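Local coordinates for protein proliferating cell nuclear antigen (Entamoeba histolytica, PDB 3P91) that forms a three-subunit sliding clamp around DNA and probably raises the processivity of DNA polymerase delta during replication, at residues A146-I151 against V172-K177; K150-F155 against K213-F218. All coordinates share one frame; numbering follows the deposited sequence.

Contact 1: residues A146-I151 against V172-K177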
loop_
_atom_site.group_PDB
_atom_site.type_symbol
_atom_site.label_atom_id
_atom_site.label_comp_id
_atom_site.label_asym_id
_atom_site.label_seq_id
_atom_site.Cartn_x
_atom_site.Cartn_y
_atom_site.Cartn_z
ATOM N N ALA A 146 10.078 13.465 13.314
ATOM C CA ALA A 146 9.528 12.178 12.914
ATOM C C ALA A 146 9.011 11.382 14.115
ATOM O O ALA A 146 8.004 10.681 14.014
ATOM C CB ALA A 146 10.565 11.381 12.147
ATOM N N GLU A 147 9.699 11.488 15.248
ATOM C CA GLU A 147 9.232 10.849 16.475
ATOM C C GLU A 147 8.019 11.592 17.003
ATOM O O GLU A 147 7.095 10.989 17.542
ATOM C CB GLU A 147 10.330 10.810 17.539
ATOM N N PHE A 148 8.012 12.907 16.838
ATOM C CA PHE A 148 6.851 13.680 17.245
ATOM C C PHE A 148 5.626 13.352 16.394
ATOM O O PHE A 148 4.495 13.349 16.881
ATOM C CB PHE A 148 7.133 15.176 17.194
ATOM C CG PHE A 148 5.974 16.007 17.638
ATOM C CD1 PHE A 148 5.603 16.037 18.970
ATOM C CD2 PHE A 148 5.234 16.732 16.726
ATOM C CE1 PHE A 148 4.525 16.795 19.384
ATOM C CE2 PHE A 148 4.157 17.483 17.133
ATOM C CZ PHE A 148 3.803 17.520 18.462
ATOM N N LEU A 149 5.849 13.080 15.117
ATOM C CA LEU A 149 4.748 12.724 14.243
ATOM C C LEU A 149 4.172 11.371 14.647
ATOM O O LEU A 149 2.954 11.190 14.725
ATOM C CB LEU A 149 5.219 12.689 12.793
ATOM C CG LEU A 149 4.194 12.188 11.782
ATOM C CD1 LEU A 149 2.886 12.946 11.920
ATOM C CD2 LEU A 149 4.761 12.310 10.390
ATOM N N LYS A 150 5.053 10.417 14.904
ATOM C CA LYS A 150 4.617 9.086 15.298
ATOM C C LYS A 150 3.650 9.201 16.455
ATOM O O LYS A 150 2.607 8.544 16.492
ATOM C CB LYS A 150 5.818 8.250 15.726
ATOM C CG LYS A 150 5.450 6.887 16.242
ATOM C CD LYS A 150 6.651 6.211 16.873
ATOM C CE LYS A 150 6.444 4.705 16.959
ATOM N NZ LYS A 150 5.106 4.351 17.516
ATOM N N ILE A 151 4.012 10.060 17.399
ATOM C CA ILE A 151 3.247 10.215 18.612
ATOM C C ILE A 151 1.879 10.789 18.316
ATOM O O ILE A 151 0.876 10.262 18.773
ATOM C CB ILE A 151 3.976 11.103 19.603
ATOM C CG1 ILE A 151 5.295 10.443 20.008
ATOM C CG2 ILE A 151 3.105 11.357 20.820
ATOM C CD1 ILE A 151 6.093 11.240 21.014
ATOM N N VAL A 172 9.390 15.830 29.312
ATOM C CA VAL A 172 8.181 16.256 28.631
ATOM C C VAL A 172 7.158 15.146 28.751
ATOM O O VAL A 172 7.506 13.971 28.726
ATOM C CB VAL A 172 8.426 16.505 27.144
ATOM C CG1 VAL A 172 7.115 16.833 26.453
ATOM C CG2 VAL A 172 9.441 17.618 26.952
ATOM N N THR A 173 5.896 15.521 28.871
ATOM C CA THR A 173 4.844 14.558 29.109
ATOM C C THR A 173 3.691 14.830 28.166
ATOM O O THR A 173 3.278 15.972 27.997
ATOM C CB THR A 173 4.362 14.636 30.556
ATOM O OG1 THR A 173 5.462 14.363 31.432
ATOM C CG2 THR A 173 3.262 13.623 30.807
ATOM N N LEU A 174 3.194 13.775 27.532
ATOM C CA LEU A 174 2.159 13.920 26.525
ATOM C C LEU A 174 1.033 12.988 26.856
ATOM O O LEU A 174 1.225 11.782 26.953
ATOM C CB LEU A 174 2.703 13.601 25.139
ATOM C CG LEU A 174 3.905 14.433 24.702
ATOM C CD1 LEU A 174 5.155 13.580 24.728
ATOM C CD2 LEU A 174 3.689 15.000 23.331
ATOM N N THR A 175 -0.152 13.553 27.016
ATOM C CA THR A 175 -1.283 12.796 27.508
ATOM C C THR A 175 -2.526 12.956 26.638
ATOM O O THR A 175 -2.855 14.056 26.202
ATOM C CB THR A 175 -1.599 13.210 28.952
ATOM O OG1 THR A 175 -0.601 12.668 29.824
ATOM C CG2 THR A 175 -2.957 12.696 29.380
ATOM N N THR A 176 -3.191 11.837 26.375
ATOM C CA THR A 176 -4.542 11.833 25.831
ATOM C C THR A 176 -5.318 10.667 26.452
ATOM O O THR A 176 -4.732 9.646 26.814
ATOM C CB THR A 176 -4.554 11.766 24.278
ATOM O OG1 THR A 176 -5.861 12.093 23.787
ATOM C CG2 THR A 176 -4.165 10.390 23.780
ATOM N N LYS A 177 -6.626 10.844 26.613
ATOM C CA LYS A 177 -7.501 9.813 27.157
ATOM C C LYS A 177 -8.661 9.594 26.199
ATOM O O LYS A 177 -9.441 10.508 25.948
ATOM C CB LYS A 177 -8.032 10.222 28.535
#

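Contact 2: residues K150-F155 against K213-F218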
loop_
_atom_site.group_PDB
_atom_site.type_symbol
_atom_site.label_atom_id
_atom_site.label_comp_id
_atom_site.label_asym_id
_atom_site.label_seq_id
_atom_site.Cartn_x
_atom_site.Cartn_y
_atom_site.Cartn_z
ATOM N N LYS A 150 5.053 10.417 14.904
ATOM C CA LYS A 150 4.617 9.086 15.298
ATOM C C LYS A 150 3.650 9.201 16.455
ATOM O O LYS A 150 2.607 8.544 16.492
ATOM C CB LYS A 150 5.818 8.250 15.726
ATOM C CG LYS A 150 5.450 6.887 16.242
ATOM C CD LYS A 150 6.651 6.211 16.873
ATOM C CE LYS A 150 6.444 4.705 16.959
ATOM N NZ LYS A 150 5.106 4.351 17.516
ATOM N N ILE A 151 4.012 10.060 17.399
ATOM C CA ILE A 151 3.247 10.215 18.612
ATOM C C ILE A 151 1.879 10.789 18.316
ATOM O O ILE A 151 0.876 10.262 18.773
ATOM C CB ILE A 151 3.976 11.103 19.603
ATOM C CG1 ILE A 151 5.295 10.443 20.008
ATOM C CG2 ILE A 151 3.105 11.357 20.820
ATOM C CD1 ILE A 151 6.093 11.240 21.014
ATOM N N THR A 152 1.833 11.867 17.546
ATOM C CA THR A 152 0.548 12.436 17.165
ATOM C C THR A 152 -0.319 11.352 16.527
ATOM O O THR A 152 -1.529 11.297 16.745
ATOM C CB THR A 152 0.695 13.680 16.234
ATOM O OG1 THR A 152 1.379 13.322 15.029
ATOM C CG2 THR A 152 1.475 14.766 16.924
ATOM N N LYS A 153 0.322 10.465 15.771
ATOM C CA LYS A 153 -0.387 9.427 15.030
ATOM C C LYS A 153 -1.008 8.406 15.958
ATOM O O LYS A 153 -2.182 8.059 15.822
ATOM C CB LYS A 153 0.555 8.729 14.054
ATOM N N ASP A 154 -0.220 7.912 16.901
ATOM C CA ASP A 154 -0.741 6.946 17.852
ATOM C C ASP A 154 -1.859 7.585 18.649
ATOM O O ASP A 154 -2.901 6.981 18.866
ATOM C CB ASP A 154 0.354 6.479 18.795
ATOM C CG ASP A 154 1.456 5.728 18.082
ATOM O OD1 ASP A 154 2.602 5.751 18.585
ATOM O OD2 ASP A 154 1.182 5.112 17.028
ATOM N N PHE A 155 -1.634 8.823 19.070
ATOM C CA PHE A 155 -2.617 9.570 19.850
ATOM C C PHE A 155 -3.956 9.767 19.146
ATOM O O PHE A 155 -5.000 9.687 19.779
ATOM C CB PHE A 155 -2.032 10.915 20.298
ATOM C CG PHE A 155 -1.287 10.838 21.600
ATOM C CD1 PHE A 155 -0.376 9.820 21.832
ATOM C CD2 PHE A 155 -1.503 11.774 22.597
ATOM C CE1 PHE A 155 0.304 9.738 23.035
ATOM C CE2 PHE A 155 -0.824 11.697 23.802
ATOM C CZ PHE A 155 0.085 10.678 24.019
ATOM N N LYS A 213 -6.603 17.251 16.668
ATOM C CA LYS A 213 -6.705 17.281 15.211
ATOM C C LYS A 213 -5.675 18.220 14.606
ATOM O O LYS A 213 -5.057 17.904 13.595
ATOM C CB LYS A 213 -8.108 17.684 14.759
ATOM N N GLN A 214 -5.492 19.373 15.234
ATOM C CA GLN A 214 -4.570 20.387 14.741
ATOM C C GLN A 214 -3.143 19.953 14.907
ATOM O O GLN A 214 -2.345 20.034 13.980
ATOM C CB GLN A 214 -4.747 21.667 15.541
ATOM C CG GLN A 214 -6.146 22.177 15.518
ATOM C CD GLN A 214 -6.450 22.815 14.213
ATOM O OE1 GLN A 214 -5.692 23.664 13.740
ATOM N NE2 GLN A 214 -7.545 22.401 13.596
ATOM N N ILE A 215 -2.817 19.532 16.122
ATOM C CA ILE A 215 -1.466 19.127 16.449
ATOM C C ILE A 215 -1.069 18.058 15.458
ATOM O O ILE A 215 -0.041 18.161 14.788
ATOM C CB ILE A 215 -1.387 18.563 17.878
ATOM C CG1 ILE A 215 -1.896 19.588 18.892
ATOM C CG2 ILE A 215 0.030 18.130 18.209
ATOM C CD1 ILE A 215 -1.151 20.897 18.862
ATOM N N SER A 216 -1.922 17.048 15.341
ATOM C CA SER A 216 -1.630 15.896 14.504
ATOM C C SER A 216 -1.542 16.243 13.012
ATOM O O SER A 216 -0.777 15.616 12.278
ATOM C CB SER A 216 -2.653 14.784 14.750
ATOM O OG SER A 216 -3.878 15.074 14.104
ATOM N N GLU A 217 -2.316 17.232 12.564
ATOM C CA GLU A 217 -2.219 17.709 11.182
ATOM C C GLU A 217 -0.962 18.555 11.013
ATOM O O GLU A 217 -0.288 18.487 9.992
ATOM C CB GLU A 217 -3.466 18.506 10.782
ATOM N N PHE A 218 -0.645 19.350 12.028
ATOM C CA PHE A 218 0.543 20.185 12.005
ATOM C C PHE A 218 1.780 19.317 11.945
ATOM O O PHE A 218 2.732 19.624 11.234
ATOM C CB PHE A 218 0.627 21.038 13.275
ATOM C CG PHE A 218 -0.427 22.099 13.374
ATOM C CD1 PHE A 218 -1.214 22.426 12.282
ATOM C CD2 PHE A 218 -0.622 22.783 14.566
ATOM C CE1 PHE A 218 -2.185 23.406 12.378
ATOM C CE2 PHE A 218 -1.591 23.763 14.669
ATOM C CZ PHE A 218 -2.375 24.073 13.573
HETATM O O HOH W 1 -0.195 13.220 12.838
#

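Contact 1: residues A146-I151 against V172-K177
Leu174 of the strand reaches between Phe148 and Ile151 of the helix, and these three buried side chains account for the whole contact. Its CD2 methyl is the busiest atom, since it approaches both helix residues at once. The CE1 atom of Phe148 lies 4.4 Å from Leu174 CD2, with the methyl at the edge of the ring and near its plane rather than over a face. The ring gets there because its CG is anti to the backbone N (chi1 -179°), an extended course that carries the aromatic edge nearer to the strand than its CB bond alone would suggest. Ile151 meets the leucine at two points: the CG2 methyl of Ile151 is 4.5 Å from Leu174 CD2, and the CD1 methyl of Ile151 is 4.5 Å from Leu174 CD1, so the CG2 branch and the end of the CG1 arm face the two leucine methyls.

Here the helix-on-sheet layering of the sliding clamp is seen in detail. Helix 145-158 belongs to the layer of helices that lines the central hole in PCNA rings, and strand 171-177 belongs to the antiparallel sheet backing it. Phe148 and Ile151 are three residues apart, hence on one side of the helix, whereas Leu174 alternates with Thr173 and Thr175, which the zigzag of the strand directs to the other surface of the sheet. The backbones stay well apart, with 8.8 Å between Ile151 CA and Leu174 CA, and the leucine reaches less than halfway across. Leu187 of the adjacent strand and Phe155, one helical turn beyond Ile151, also touch Leu174. Leu143 and Ala219 touch the Phe148 side chain, and Leu174 itself is held in the sheet by backbone bonding to Met185.

Contact 2: residues K150-F155 against K213-F218
Thr152 meets Ser216 and Ile215 where two helices of the C-terminal domain, 145-158 and 212-218, come together in the helical lining characteristic of PCNA rings. The backbones are very close, with only 4.9 Å between Thr152 CA and Ser216 CA, an approach made possible by small side chains at the crossing.

Starting at the root of the threonine, its CB lies directly against the opposing helix, 3.6 Å from Ser216 CA, and also touches the serine CB. The methyl branch turns to the apolar neighbour: Thr152 CG2 is 3.9 Å from Ile215 CG2, the two side chains crossing at about a right angle. The CG1 arm of Ile215 leads away from the threonine, and Ile215 also touches Leu253.

The hydroxyl takes the remaining branch. With chi1 at 60°, OG1 sits between its own backbone N and carbonyl carbon, where it gives its proton to Leu149 O one turn back. Across the helices, Thr152 OG1 comes within 4.0 Å of Ser216 CA. Ser216 behaves similarly, its OG bonding to Leu212 O. The only polar link between the two segments is indirect: one water donates to the Ser216 backbone O, at a modelled distance too short to be trusted, and also to Thr152 OG1, its oxygen 2.7 Å from that hydroxyl oxygen.

How the contacts relate
After the N-terminal half and strand 139-144, the chain forms helix 145-158, from which both contacts start, sharing Lys150 and Ile151. Contact 1 closes first, after 20 intervening residues, when strand 171-177 comes back to the helix. Contact 2 closes a longer excursion of 57 residues that runs through five strands, from 162-167 to 206-211, before helix 212-218. Because contact 1 begins slightly earlier and ends sooner, the two closures overlap rather than nest. One helix is thereby tied to a sheet and to a second helix. The centres are about 8 Å apart, and Phe148 CZ bridges them, 3.8 Å from Ile215 CG2, while Phe155 reaches back toward the strand.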